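Local coordinates for ribosome-associated factor Y (Coxiella burnetii, PDB 3TQM), which probably associates with 100S ribosomes, which are dimers of 70S particles, and helps to regulate translation as a short hibernation factor, at residues 45-50 with 64-69; 2-7 with 36-41; 25-30 with 83-88; 59-64 with 79-84. All blocks are in the same frame, centred on the assembly; numbering follows the deposited sequence.

Interaction 1. Residues 45-50 with 64-69; sequences KLKKIV and QAESDD
K48 lays its first side-chain carbons over the backbone of S67, D68 and D69, with CG 3.7 Å from D69 N. The chain then bends twice, at chi2 (-54°), which places CD, and at chi4 (-56°), which places NZ, and K48 NZ makes a weak hydrogen bond of 3.5 Å to D68 O. A long, flexible lysine suits this place, since its methylenes cover the peptides while its charge stays at the partly exposed surface. The backbone of the same residue is held more firmly, K48 N giving S67 O a hydrogen bond of 2.7 Å. Farther into the hairpin, V50 and A65 form an antiparallel hydrogen-bonded pair, with V50 N 2.9 Å from A65 O and A65 N 3.1 Å from V50 O.

On the other face of the strands, I49 and E66 lie side by side, and I49 CG1 meets E66 CB. I49 CG2 turns instead to Q64, 3.4 Å from NE2. E66 reaches outward to K47, whose CD passes 3.2 Å from OE2. Their charged ends are too far apart for a salt bridge, and a water joins them by accepting from K47 NZ and donating to E66 OE1.

These residues close the open end of the hairpin of strands 47-56 and 59-65. D69 is the N-cap of helix 70-89, its OD1 accepting from Y71 N. T73 of that helix is hydrogen-bonded to K48 O and S67 OG, and V50 packs on M70 and L77 and on F41 of strand 36-44.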
loop_
_atom_site.group_PDB
_atom_site.type_symbol
_atom_site.label_atom_id
_atom_site.label_comp_id
_atom_site.label_asym_id
_atom_site.label_seq_id
_atom_site.Cartn_x
_atom_site.Cartn_y
_atom_site.Cartn_z
ATOM N N LYS A 45 13.884 8.743 10.758
ATOM C CA LYS A 45 15.334 8.586 10.704
ATOM C C LYS A 45 15.750 7.780 9.477
ATOM O O LYS A 45 15.645 8.263 8.349
ATOM C CB LYS A 45 15.874 7.954 11.992
ATOM C CG LYS A 45 15.775 8.864 13.208
ATOM C CD LYS A 45 16.333 8.197 14.452
ATOM C CE LYS A 45 16.310 9.150 15.638
ATOM N NZ LYS A 45 16.812 8.505 16.882
ATOM N N LEU A 46 16.215 6.555 9.697
ATOM C CA LEU A 46 16.646 5.689 8.602
ATOM C C LEU A 46 15.515 4.797 8.100
ATOM O O LEU A 46 15.660 4.110 7.089
ATOM C CB LEU A 46 17.838 4.829 9.029
ATOM C CG LEU A 46 19.149 5.556 9.327
ATOM C CD1 LEU A 46 20.159 4.597 9.932
ATOM C CD2 LEU A 46 19.705 6.207 8.068
ATOM N N LYS A 47 14.391 4.809 8.809
ATOM C CA LYS A 47 13.261 3.949 8.469
ATOM C C LYS A 47 12.364 4.573 7.400
ATOM O O LYS A 47 11.857 5.684 7.565
ATOM C CB LYS A 47 12.446 3.602 9.720
ATOM C CG LYS A 47 13.237 2.839 10.777
ATOM C CD LYS A 47 12.340 2.323 11.899
ATOM C CE LYS A 47 11.621 3.457 12.615
ATOM N NZ LYS A 47 10.760 2.968 13.731
ATOM N N LYS A 48 12.181 3.847 6.301
ATOM C CA LYS A 48 11.297 4.272 5.225
ATOM C C LYS A 48 9.967 3.540 5.340
ATOM O O LYS A 48 9.764 2.505 4.701
ATOM C CB LYS A 48 11.926 3.976 3.861
ATOM C CG LYS A 48 13.286 4.617 3.645
ATOM C CD LYS A 48 13.229 6.115 3.890
ATOM C CE LYS A 48 14.534 6.789 3.484
ATOM N NZ LYS A 48 15.704 6.194 4.186
ATOM N N ILE A 49 9.064 4.076 6.154
ATOM C CA ILE A 49 7.774 3.432 6.399
ATOM C C ILE A 49 6.729 3.762 5.336
ATOM O O ILE A 49 6.563 4.920 4.947
ATOM C CB ILE A 49 7.202 3.820 7.772
ATOM C CG1 ILE A 49 8.175 3.443 8.889
ATOM C CG2 ILE A 49 5.855 3.166 7.993
ATOM C CD1 ILE A 49 9.109 4.557 9.286
ATOM N N VAL A 50 6.023 2.735 4.872
ATOM C CA VAL A 50 4.877 2.937 3.991
ATOM C C VAL A 50 3.646 2.267 4.603
ATOM O O VAL A 50 3.681 1.093 4.968
ATOM C CB VAL A 50 5.131 2.390 2.570
ATOM C CG1 VAL A 50 3.911 2.605 1.690
ATOM C CG2 VAL A 50 6.348 3.067 1.956
ATOM N N GLN A 64 1.187 -2.081 7.294
ATOM C CA GLN A 64 2.360 -1.214 7.355
ATOM C C GLN A 64 3.655 -2.011 7.205
ATOM O O GLN A 64 3.776 -3.115 7.733
ATOM C CB GLN A 64 2.382 -0.435 8.669
ATOM C CG GLN A 64 3.468 0.626 8.743
ATOM C CD GLN A 64 3.632 1.201 10.138
ATOM O OE1 GLN A 64 3.968 0.485 11.081
ATOM N NE2 GLN A 64 3.389 2.499 10.275
ATOM N N ALA A 65 4.616 -1.444 6.483
ATOM C CA ALA A 65 5.925 -2.064 6.315
ATOM C C ALA A 65 7.010 -0.995 6.326
ATOM O O ALA A 65 6.717 0.191 6.171
ATOM C CB ALA A 65 5.976 -2.863 5.023
ATOM N N GLU A 66 8.258 -1.416 6.506
ATOM C CA GLU A 66 9.368 -0.476 6.587
ATOM C C GLU A 66 10.691 -1.110 6.170
ATOM O O GLU A 66 10.852 -2.324 6.215
ATOM C CB GLU A 66 9.490 0.091 8.005
ATOM C CG GLU A 66 9.983 -0.914 9.035
ATOM C CD GLU A 66 10.098 -0.320 10.429
ATOM O OE1 GLU A 66 9.159 0.382 10.862
ATOM O OE2 GLU A 66 11.131 -0.553 11.093
ATOM N N SER A 67 11.633 -0.265 5.770
ATOM C CA SER A 67 12.976 -0.696 5.400
ATOM C C SER A 67 13.847 0.535 5.192
ATOM O O SER A 67 13.414 1.651 5.444
ATOM C CB SER A 67 12.943 -1.550 4.128
ATOM O OG SER A 67 12.541 -0.778 3.000
ATOM N N ASP A 68 15.076 0.330 4.740
ATOM C CA ASP A 68 15.999 1.440 4.525
ATOM C C ASP A 68 15.787 2.086 3.163
ATOM O O ASP A 68 16.443 3.069 2.819
ATOM C CB ASP A 68 17.446 0.964 4.653
ATOM C CG ASP A 68 17.750 -0.206 3.742
ATOM O OD1 ASP A 68 17.005 -0.401 2.753
ATOM O OD2 ASP A 68 18.732 -0.929 4.010
ATOM N N ASP A 69 14.867 1.523 2.391
ATOM C CA ASP A 69 14.621 1.996 1.036
ATOM C C ASP A 69 13.128 2.039 0.743
ATOM O O ASP A 69 12.434 1.029 0.862
ATOM C CB ASP A 69 15.346 1.103 0.025
ATOM C CG ASP A 69 15.122 1.540 -1.407
ATOM O OD1 ASP A 69 14.563 2.636 -1.622
ATOM O OD2 ASP A 69 15.514 0.790 -2.324
HETATM O O HOH W 1 8.222 1.861 13.214
#

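Interaction 2. Residues 2-7 with 36-41; sequences HIQMTG and NIHIIF
The imidazole of H38 carries the amide of Q4 on one face and the hydroxyl of T6 at its edge, in the ring plane. These residues belong to strands 2-8 and 36-44, the parallel pair of a beta-alpha-beta unit whose connection includes helix 14-24. Amide and ring are stacked with their planes 15° apart, Q4 CD lying 3.5 Å from H38 CE1 and displaced toward the rim. The Q4 chain, extended with CG anti to the backbone N (chi1 -178°), also sets CG over the ring in a CH-pi contact. T6 OG1 and H38 NE2 are hydrogen-bonded at 2.9 Å, which helps to set the rotation of the imidazole. H2 differs: N36 OD1 lies at the edge of its ring, 3.4 Å from H2 CD2, and the two planes stand almost perpendicular.

Five backbone bonds lace the strands together in the pattern of a parallel pair, where I37 and I39 each bond to two residues of the other strand: I37 N and I37 O pair with H2 O and Q4 N, I39 N and I39 O with Q4 O and T6 N, and F41 N with T6 O. The I39 N to Q4 O bond measures 2.7 Å.

Polar H2, Q4, T6, N36 and H38 occupy one face of the sheet, joined there by I40. The other face is apolar, which suits its cover of helices: I3 and I39 pack on L24, and F41 reaches M70 and V74 of helix 70-89. Here M5 CG approaches I39 CB at 4.3 Å. Beyond it the selenium of M5, modelled as selenomethionine, makes a Met-aromatic contact with the edge of F41, SE lying 3.9 Å from CE1.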
loop_
_atom_site.group_PDB
_atom_site.type_symbol
_atom_site.label_atom_id
_atom_site.label_comp_id
_atom_site.label_asym_id
_atom_site.label_seq_id
_atom_site.Cartn_x
_atom_site.Cartn_y
_atom_site.Cartn_z
ATOM N N HIS A 2 -9.773 3.619 -6.679
ATOM C CA HIS A 2 -9.333 4.961 -6.337
ATOM C C HIS A 2 -8.137 4.931 -5.387
ATOM O O HIS A 2 -8.211 4.363 -4.294
ATOM C CB HIS A 2 -10.477 5.765 -5.727
ATOM C CG HIS A 2 -10.145 7.208 -5.511
ATOM N ND1 HIS A 2 -9.669 8.023 -6.517
ATOM C CD2 HIS A 2 -10.218 7.985 -4.404
ATOM C CE1 HIS A 2 -9.464 9.238 -6.040
ATOM N NE2 HIS A 2 -9.791 9.242 -4.759
ATOM N N ILE A 3 -7.040 5.552 -5.812
ATOM C CA ILE A 3 -5.808 5.568 -5.033
ATOM C C ILE A 3 -5.419 6.984 -4.619
ATOM O O ILE A 3 -5.244 7.864 -5.461
ATOM C CB ILE A 3 -4.643 4.949 -5.823
ATOM C CG1 ILE A 3 -4.907 3.464 -6.087
ATOM C CG2 ILE A 3 -3.333 5.128 -5.071
ATOM C CD1 ILE A 3 -3.816 2.789 -6.884
ATOM N N GLN A 4 -5.284 7.196 -3.315
ATOM C CA GLN A 4 -4.807 8.471 -2.794
ATOM C C GLN A 4 -3.479 8.278 -2.075
ATOM O O GLN A 4 -3.328 7.354 -1.279
ATOM C CB GLN A 4 -5.836 9.095 -1.852
ATOM C CG GLN A 4 -5.420 10.456 -1.303
ATOM C CD GLN A 4 -6.418 11.014 -0.307
ATOM O OE1 GLN A 4 -7.486 10.438 -0.091
ATOM N NE2 GLN A 4 -6.076 12.142 0.309
HETATM N N MSE A 5 -2.516 9.152 -2.357
HETATM C CA MSE A 5 -1.193 9.050 -1.747
HETATM C C MSE A 5 -0.806 10.329 -1.010
HETATM O O MSE A 5 -0.910 11.432 -1.550
HETATM C CB MSE A 5 -0.131 8.724 -2.797
HETATM C CG MSE A 5 -0.410 7.462 -3.593
HETATM SE SE MSE A 5 1.174 6.858 -4.558
HETATM C CE MSE A 5 0.339 5.489 -5.673
ATOM N N THR A 6 -0.352 10.173 0.228
ATOM C CA THR A 6 0.056 11.308 1.039
ATOM C C THR A 6 1.478 11.129 1.559
ATOM O O THR A 6 1.805 10.109 2.167
ATOM C CB THR A 6 -0.892 11.505 2.236
ATOM O OG1 THR A 6 -2.241 11.647 1.770
ATOM C CG2 THR A 6 -0.487 12.744 3.030
ATOM N N GLY A 7 2.325 12.120 1.304
ATOM C CA GLY A 7 3.663 12.130 1.858
ATOM C C GLY A 7 3.679 12.937 3.141
ATOM O O GLY A 7 3.427 14.137 3.135
ATOM N N ASN A 36 -11.448 1.981 -2.270
ATOM C CA ASN A 36 -10.486 3.032 -1.945
ATOM C C ASN A 36 -9.184 2.517 -1.339
ATOM O O ASN A 36 -9.187 1.665 -0.449
ATOM C CB ASN A 36 -11.100 4.050 -0.982
ATOM C CG ASN A 36 -12.199 4.868 -1.618
ATOM O OD1 ASN A 36 -11.935 5.792 -2.389
ATOM N ND2 ASN A 36 -13.446 4.548 -1.284
ATOM N N ILE A 37 -8.073 3.060 -1.817
ATOM C CA ILE A 37 -6.776 2.793 -1.220
ATOM C C ILE A 37 -6.111 4.113 -0.876
ATOM O O ILE A 37 -5.872 4.939 -1.756
ATOM C CB ILE A 37 -5.851 2.037 -2.176
ATOM C CG1 ILE A 37 -6.476 0.705 -2.585
ATOM C CG2 ILE A 37 -4.491 1.819 -1.529
ATOM C CD1 ILE A 37 -5.503 -0.224 -3.272
ATOM N N HIS A 38 -5.820 4.319 0.404
ATOM C CA HIS A 38 -5.087 5.505 0.816
ATOM C C HIS A 38 -3.713 5.108 1.343
ATOM O O HIS A 38 -3.600 4.390 2.337
ATOM C CB HIS A 38 -5.864 6.306 1.862
ATOM C CG HIS A 38 -5.323 7.685 2.084
ATOM N ND1 HIS A 38 -6.026 8.661 2.757
ATOM C CD2 HIS A 38 -4.147 8.251 1.723
ATOM C CE1 HIS A 38 -5.308 9.768 2.801
ATOM N NE2 HIS A 38 -4.162 9.548 2.181
ATOM N N ILE A 39 -2.674 5.570 0.654
ATOM C CA ILE A 39 -1.297 5.247 1.000
ATOM C C ILE A 39 -0.598 6.442 1.636
ATOM O O ILE A 39 -0.757 7.579 1.193
ATOM C CB ILE A 39 -0.500 4.807 -0.239
ATOM C CG1 ILE A 39 -1.126 3.560 -0.850
ATOM C CG2 ILE A 39 0.952 4.531 0.118
ATOM C CD1 ILE A 39 -0.391 3.067 -2.059
ATOM N N ILE A 40 0.179 6.173 2.678
ATOM C CA ILE A 40 0.908 7.221 3.373
ATOM C C ILE A 40 2.390 6.885 3.501
ATOM O O ILE A 40 2.767 5.920 4.169
ATOM C CB ILE A 40 0.309 7.494 4.761
ATOM C CG1 ILE A 40 -1.154 7.924 4.627
ATOM C CG2 ILE A 40 1.115 8.556 5.491
ATOM C CD1 ILE A 40 -1.778 8.369 5.921
ATOM N N PHE A 41 3.222 7.686 2.842
ATOM C CA PHE A 41 4.669 7.535 2.926
ATOM C C PHE A 41 5.212 8.396 4.065
ATOM O O PHE A 41 4.722 9.495 4.315
ATOM C CB PHE A 41 5.330 7.958 1.619
ATOM C CG PHE A 41 4.906 7.145 0.426
ATOM C CD1 PHE A 41 3.747 7.454 -0.265
ATOM C CD2 PHE A 41 5.671 6.075 -0.007
ATOM C CE1 PHE A 41 3.356 6.708 -1.360
ATOM C CE2 PHE A 41 5.287 5.327 -1.100
ATOM C CZ PHE A 41 4.127 5.642 -1.779
#

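Interaction 3. Residues 25-30 with 83-88; sequences HRIQPC and TQLSKY
The carbonyl oxygen of P29 is wrapped by the side chain of L85: it lies 3.5 Å from CB and 3.6 Å from CD1, with CG and CD2 scarcely farther off. These are van der Waals contacts. The P29 ring meets the same helix on its next residue, CD touching S86 OG at 3.3 Å, while that hydroxyl has a weak hydrogen bond to E82 O of the preceding turn. The peptide before P29 is cis, a form proline tolerates better than other residues, which probably helps set the course of the loop.

Residues 25-30 belong to the connection of the beta-alpha-beta unit, between helix 14-24 and strand 36-44, and I27, P29 and C30 are the ones that meet the C-terminal part of helix 70-89. I27, which is buried, has CG1 anti to the backbone N (chi1 -161°), and CD1 beyond it meets L85 CD1 at 3.5 Å, the two side chains crossing at about a right angle. Just outside the contact, Q28 N is hydrogen-bonded to E82 OE2. Farther along the helix, C30 SG lies at the edge of the Y88 ring, 3.9 Å from CE2, and E33 holds the phenol OH by a hydrogen bond.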
loop_
_atom_site.group_PDB
_atom_site.type_symbol
_atom_site.label_atom_id
_atom_site.label_comp_id
_atom_site.label_asym_id
_atom_site.label_seq_id
_atom_site.Cartn_x
_atom_site.Cartn_y
_atom_site.Cartn_z
ATOM N N HIS A 25 -2.083 -2.059 -9.000
ATOM C CA HIS A 25 -2.933 -2.529 -10.088
ATOM C C HIS A 25 -2.662 -3.995 -10.417
ATOM O O HIS A 25 -3.351 -4.591 -11.246
ATOM C CB HIS A 25 -2.744 -1.657 -11.331
ATOM C CG HIS A 25 -3.275 -0.266 -11.178
ATOM N ND1 HIS A 25 -4.492 0.004 -10.589
ATOM C CD2 HIS A 25 -2.754 0.933 -11.532
ATOM C CE1 HIS A 25 -4.700 1.309 -10.590
ATOM N NE2 HIS A 25 -3.660 1.896 -11.156
ATOM N N ARG A 26 -1.659 -4.568 -9.758
ATOM C CA ARG A 26 -1.292 -5.966 -9.958
ATOM C C ARG A 26 -1.716 -6.831 -8.779
ATOM O O ARG A 26 -1.655 -8.058 -8.847
ATOM C CB ARG A 26 0.221 -6.101 -10.141
ATOM C CG ARG A 26 0.756 -5.626 -11.477
ATOM C CD ARG A 26 2.267 -5.786 -11.513
ATOM N NE ARG A 26 2.840 -5.381 -12.791
ATOM C CZ ARG A 26 4.084 -4.938 -12.938
ATOM N NH1 ARG A 26 4.881 -4.833 -11.880
ATOM N NH2 ARG A 26 4.531 -4.590 -14.137
ATOM N N ILE A 27 -2.140 -6.190 -7.696
ATOM C CA ILE A 27 -2.414 -6.900 -6.450
ATOM C C ILE A 27 -3.627 -7.830 -6.540
ATOM O O ILE A 27 -4.595 -7.552 -7.246
ATOM C CB ILE A 27 -2.593 -5.928 -5.271
ATOM C CG1 ILE A 27 -2.408 -6.664 -3.945
ATOM C CG2 ILE A 27 -3.953 -5.255 -5.328
ATOM C CD1 ILE A 27 -2.475 -5.758 -2.749
ATOM N N GLN A 28 -3.554 -8.942 -5.815
ATOM C CA GLN A 28 -4.626 -9.927 -5.795
ATOM C C GLN A 28 -4.460 -10.815 -4.569
ATOM O O GLN A 28 -3.384 -10.850 -3.974
ATOM C CB GLN A 28 -4.607 -10.763 -7.077
ATOM C CG GLN A 28 -3.234 -10.906 -7.700
ATOM C CD GLN A 28 -3.042 -12.249 -8.368
ATOM O OE1 GLN A 28 -3.463 -12.459 -9.508
ATOM N NE2 GLN A 28 -2.406 -13.173 -7.656
ATOM N N PRO A 29 -5.521 -11.547 -4.191
ATOM C CA PRO A 29 -6.808 -11.637 -4.892
ATOM C C PRO A 29 -7.782 -10.511 -4.548
ATOM O O PRO A 29 -7.483 -9.658 -3.712
ATOM C CB PRO A 29 -7.368 -12.967 -4.391
ATOM C CG PRO A 29 -6.838 -13.077 -3.001
ATOM C CD PRO A 29 -5.468 -12.446 -3.024
ATOM N N CYS A 30 -8.932 -10.516 -5.216
ATOM C CA CYS A 30 -10.039 -9.622 -4.889
ATOM C C CYS A 30 -9.736 -8.134 -5.093
ATOM O O CYS A 30 -10.323 -7.280 -4.428
ATOM C CB CYS A 30 -10.517 -9.877 -3.455
ATOM S SG CYS A 30 -11.118 -11.562 -3.158
ATOM N N THR A 83 -1.449 -10.935 1.458
ATOM C CA THR A 83 -1.751 -11.821 2.571
ATOM C C THR A 83 -3.117 -11.482 3.159
ATOM O O THR A 83 -3.966 -12.356 3.324
ATOM C CB THR A 83 -0.688 -11.720 3.685
ATOM O OG1 THR A 83 0.586 -12.133 3.176
ATOM C CG2 THR A 83 -1.066 -12.605 4.865
ATOM N N GLN A 84 -3.326 -10.205 3.464
ATOM C CA GLN A 84 -4.567 -9.758 4.092
ATOM C C GLN A 84 -5.775 -9.916 3.169
ATOM O O GLN A 84 -6.888 -10.184 3.628
ATOM C CB GLN A 84 -4.443 -8.309 4.569
ATOM C CG GLN A 84 -3.501 -8.137 5.749
ATOM C CD GLN A 84 -3.840 -9.066 6.899
ATOM O OE1 GLN A 84 -2.971 -9.758 7.430
ATOM N NE2 GLN A 84 -5.111 -9.088 7.290
ATOM N N LEU A 85 -5.546 -9.750 1.870
ATOM C CA LEU A 85 -6.591 -9.956 0.877
ATOM C C LEU A 85 -6.951 -11.437 0.762
ATOM O O LEU A 85 -8.111 -11.784 0.550
ATOM C CB LEU A 85 -6.163 -9.400 -0.482
ATOM C CG LEU A 85 -6.267 -7.882 -0.653
ATOM C CD1 LEU A 85 -5.439 -7.406 -1.835
ATOM C CD2 LEU A 85 -7.722 -7.456 -0.805
ATOM N N SER A 86 -5.960 -12.309 0.906
ATOM C CA SER A 86 -6.213 -13.744 0.849
ATOM C C SER A 86 -7.025 -14.223 2.048
ATOM O O SER A 86 -7.828 -15.145 1.925
ATOM C CB SER A 86 -4.909 -14.533 0.726
ATOM O OG SER A 86 -4.377 -14.432 -0.585
ATOM N N LYS A 87 -6.810 -13.604 3.205
ATOM C CA LYS A 87 -7.619 -13.906 4.384
ATOM C C LYS A 87 -9.046 -13.406 4.171
ATOM O O LYS A 87 -10.014 -14.104 4.479
ATOM C CB LYS A 87 -7.019 -13.271 5.640
ATOM C CG LYS A 87 -5.724 -13.916 6.106
ATOM C CD LYS A 87 -5.219 -13.277 7.391
ATOM C CE LYS A 87 -3.971 -13.984 7.901
ATOM N NZ LYS A 87 -3.420 -13.337 9.129
ATOM N N TYR A 88 -9.164 -12.191 3.647
ATOM C CA TYR A 88 -10.454 -11.622 3.300
ATOM C C TYR A 88 -11.234 -12.584 2.411
ATOM O O TYR A 88 -12.391 -12.905 2.685
ATOM C CB TYR A 88 -10.256 -10.283 2.585
ATOM C CG TYR A 88 -11.468 -9.798 1.827
ATOM C CD1 TYR A 88 -12.473 -9.087 2.469
ATOM C CD2 TYR A 88 -11.602 -10.043 0.467
ATOM C CE1 TYR A 88 -13.580 -8.640 1.778
ATOM C CE2 TYR A 88 -12.706 -9.599 -0.232
ATOM C CZ TYR A 88 -13.692 -8.898 0.430
ATOM O OH TYR A 88 -14.796 -8.453 -0.259
#

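Interaction 4. Residues 59-64 with 79-84; sequences STINAQ and HKLETQ
I61 has the most surface covered here, and its closest contacts are with Q84. Its CG2 and CD1 both lie 3.6 Å from Q84 CB, with CD1 reaching on to Q84 O at the same distance. This is the packing of helix 70-89 on the sheet of a two-layer alpha/beta fold: strand 59-65 is the outermost strand on its side, and the helix runs back over it, the segments 151° apart in direction and 8.3 Å apart at the closest approach of their axes. A branched isoleucine suits the place, since it offers two methyls to the helix, and both arms meet the same carbon, Q84 CB, from the strand side. Q84 is amphipathic enough for a place at the margin, giving CB and CG to I61, while its chain bends at CD (chi2 -53°) to carry the amide onward. Q84 O, although it touches I61 CD1, is already the acceptor of a helical bond from Y88 N.

A63, two residues along and on the same face, allows a closer approach with its single methyl. A63 CB meets L81 CD2 at 3.7 Å, and the same leucine methyl lies 4.1 Å from I61 CG2, so L81 bridges the two strand residues. L81 also packs on I27 of the loop after helix 14-24, and A63 is flanked by L77, also of helix 70-89.

At the margin toward the end of the strand K80 does two jobs. Its CB lies 4.3 Å from A63 CB, and its extended chain runs alongside the end of the segment to Q64, CD passing 3.3 Å from Q64 O. There NZ donates a 2.8 Å hydrogen bond to Q64 O, nearly along the C=O axis.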
loop_
_atom_site.group_PDB
_atom_site.type_symbol
_atom_site.label_atom_id
_atom_site.label_comp_id
_atom_site.label_asym_id
_atom_site.label_seq_id
_atom_site.Cartn_x
_atom_site.Cartn_y
_atom_site.Cartn_z
ATOM N N SER A 59 -15.515 -4.495 5.024
ATOM C CA SER A 59 -14.327 -4.526 5.872
ATOM C C SER A 59 -13.234 -3.565 5.423
ATOM O O SER A 59 -13.343 -2.926 4.379
ATOM C CB SER A 59 -13.769 -5.952 5.966
ATOM O OG SER A 59 -13.506 -6.484 4.676
ATOM N N THR A 60 -12.181 -3.472 6.228
ATOM C CA THR A 60 -11.078 -2.567 5.945
ATOM C C THR A 60 -9.748 -3.223 6.301
ATOM O O THR A 60 -9.608 -3.825 7.367
ATOM C CB THR A 60 -11.217 -1.252 6.730
ATOM O OG1 THR A 60 -12.468 -0.635 6.411
ATOM C CG2 THR A 60 -10.088 -0.297 6.387
ATOM N N ILE A 61 -8.773 -3.105 5.405
ATOM C CA ILE A 61 -7.441 -3.647 5.647
ATOM C C ILE A 61 -6.439 -2.531 5.929
ATOM O O ILE A 61 -6.300 -1.598 5.139
ATOM C CB ILE A 61 -6.945 -4.483 4.448
ATOM C CG1 ILE A 61 -7.786 -5.754 4.291
ATOM C CG2 ILE A 61 -5.476 -4.837 4.609
ATOM C CD1 ILE A 61 -7.338 -6.657 3.149
ATOM N N ASN A 62 -5.750 -2.629 7.063
ATOM C CA ASN A 62 -4.651 -1.719 7.375
ATOM C C ASN A 62 -3.337 -2.485 7.463
ATOM O O ASN A 62 -3.219 -3.439 8.234
ATOM C CB ASN A 62 -4.901 -0.975 8.688
ATOM C CG ASN A 62 -6.102 -0.055 8.618
ATOM O OD1 ASN A 62 -6.030 1.035 8.054
ATOM N ND2 ASN A 62 -7.213 -0.486 9.200
ATOM N N ALA A 63 -2.355 -2.073 6.668
ATOM C CA ALA A 63 -1.059 -2.740 6.650
ATOM C C ALA A 63 0.084 -1.730 6.640
ATOM O O ALA A 63 -0.031 -0.659 6.048
ATOM C CB ALA A 63 -0.960 -3.665 5.445
ATOM N N GLN A 64 1.187 -2.081 7.294
ATOM C CA GLN A 64 2.360 -1.214 7.355
ATOM C C GLN A 64 3.655 -2.011 7.205
ATOM O O GLN A 64 3.776 -3.115 7.733
ATOM C CB GLN A 64 2.382 -0.435 8.669
ATOM C CG GLN A 64 3.468 0.626 8.743
ATOM C CD GLN A 64 3.632 1.201 10.138
ATOM O OE1 GLN A 64 3.968 0.485 11.081
ATOM N NE2 GLN A 64 3.389 2.499 10.275
ATOM N N HIS A 79 3.131 -7.446 -0.321
ATOM C CA HIS A 79 3.045 -8.818 0.177
ATOM C C HIS A 79 2.130 -8.905 1.390
ATOM O O HIS A 79 1.358 -9.849 1.528
ATOM C CB HIS A 79 4.428 -9.366 0.533
ATOM C CG HIS A 79 5.337 -9.535 -0.644
ATOM N ND1 HIS A 79 5.154 -10.520 -1.590
ATOM C CD2 HIS A 79 6.442 -8.850 -1.022
ATOM C CE1 HIS A 79 6.103 -10.432 -2.504
ATOM N NE2 HIS A 79 6.899 -9.427 -2.183
ATOM N N LYS A 80 2.229 -7.919 2.275
ATOM C CA LYS A 80 1.359 -7.865 3.443
ATOM C C LYS A 80 -0.095 -7.656 3.026
ATOM O O LYS A 80 -1.007 -8.242 3.613
ATOM C CB LYS A 80 1.803 -6.757 4.403
ATOM C CG LYS A 80 3.098 -7.065 5.137
ATOM C CD LYS A 80 3.362 -6.068 6.258
ATOM C CE LYS A 80 4.515 -6.529 7.135
ATOM N NZ LYS A 80 4.733 -5.635 8.305
ATOM N N LEU A 81 -0.308 -6.821 2.012
ATOM C CA LEU A 81 -1.647 -6.593 1.488
ATOM C C LEU A 81 -2.231 -7.870 0.889
ATOM O O LEU A 81 -3.361 -8.248 1.199
ATOM C CB LEU A 81 -1.643 -5.479 0.440
ATOM C CG LEU A 81 -1.526 -4.038 0.926
ATOM C CD1 LEU A 81 -1.776 -3.077 -0.226
ATOM C CD2 LEU A 81 -2.505 -3.772 2.059
ATOM N N GLU A 82 -1.460 -8.530 0.030
ATOM C CA GLU A 82 -1.912 -9.760 -0.607
ATOM C C GLU A 82 -2.281 -10.809 0.431
ATOM O O GLU A 82 -3.297 -11.491 0.302
ATOM C CB GLU A 82 -0.849 -10.301 -1.564
ATOM C CG GLU A 82 -0.579 -9.394 -2.749
ATOM C CD GLU A 82 -0.140 -10.160 -3.982
ATOM O OE1 GLU A 82 0.949 -10.769 -3.952
ATOM O OE2 GLU A 82 -0.893 -10.159 -4.981
ATOM N N THR A 83 -1.449 -10.935 1.458
ATOM C CA THR A 83 -1.751 -11.821 2.571
ATOM C C THR A 83 -3.117 -11.482 3.159
ATOM O O THR A 83 -3.966 -12.356 3.324
ATOM C CB THR A 83 -0.688 -11.720 3.685
ATOM O OG1 THR A 83 0.586 -12.133 3.176
ATOM C CG2 THR A 83 -1.066 -12.605 4.865
ATOM N N GLN A 84 -3.326 -10.205 3.464
ATOM C CA GLN A 84 -4.567 -9.758 4.092
ATOM C C GLN A 84 -5.775 -9.916 3.169
ATOM O O GLN A 84 -6.888 -10.184 3.628
ATOM C CB GLN A 84 -4.443 -8.309 4.569
ATOM C CG GLN A 84 -3.501 -8.137 5.749
ATOM C CD GLN A 84 -3.840 -9.066 6.899
ATOM O OE1 GLN A 84 -2.971 -9.758 7.430
ATOM N NE2 GLN A 84 -5.111 -9.088 7.290
#

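Interactions 1 and 2 lie on neighbouring strands of one sheet, their centres about 16 Å apart, and meet where V50 CG2 touches F41 CD2 at 3.7 Å. Interaction 4 shares Q64 with interaction 1. Interactions 3 and 4 overlap on helix 70-89, sharing T83 and Q84, with their centres about 8 Å apart: I27 CD1 packs on L81 CB at 3.3 Å, and Y88 CD1 lies 3.6 Å from S59 OG. The connection after helix 14-24 returns to interaction 2 through H25 CE1, 4.1 Å from I3 CD1. Interactions 1 and 3 lie on opposite sides of the chain's centre, about 22 Å apart between centres.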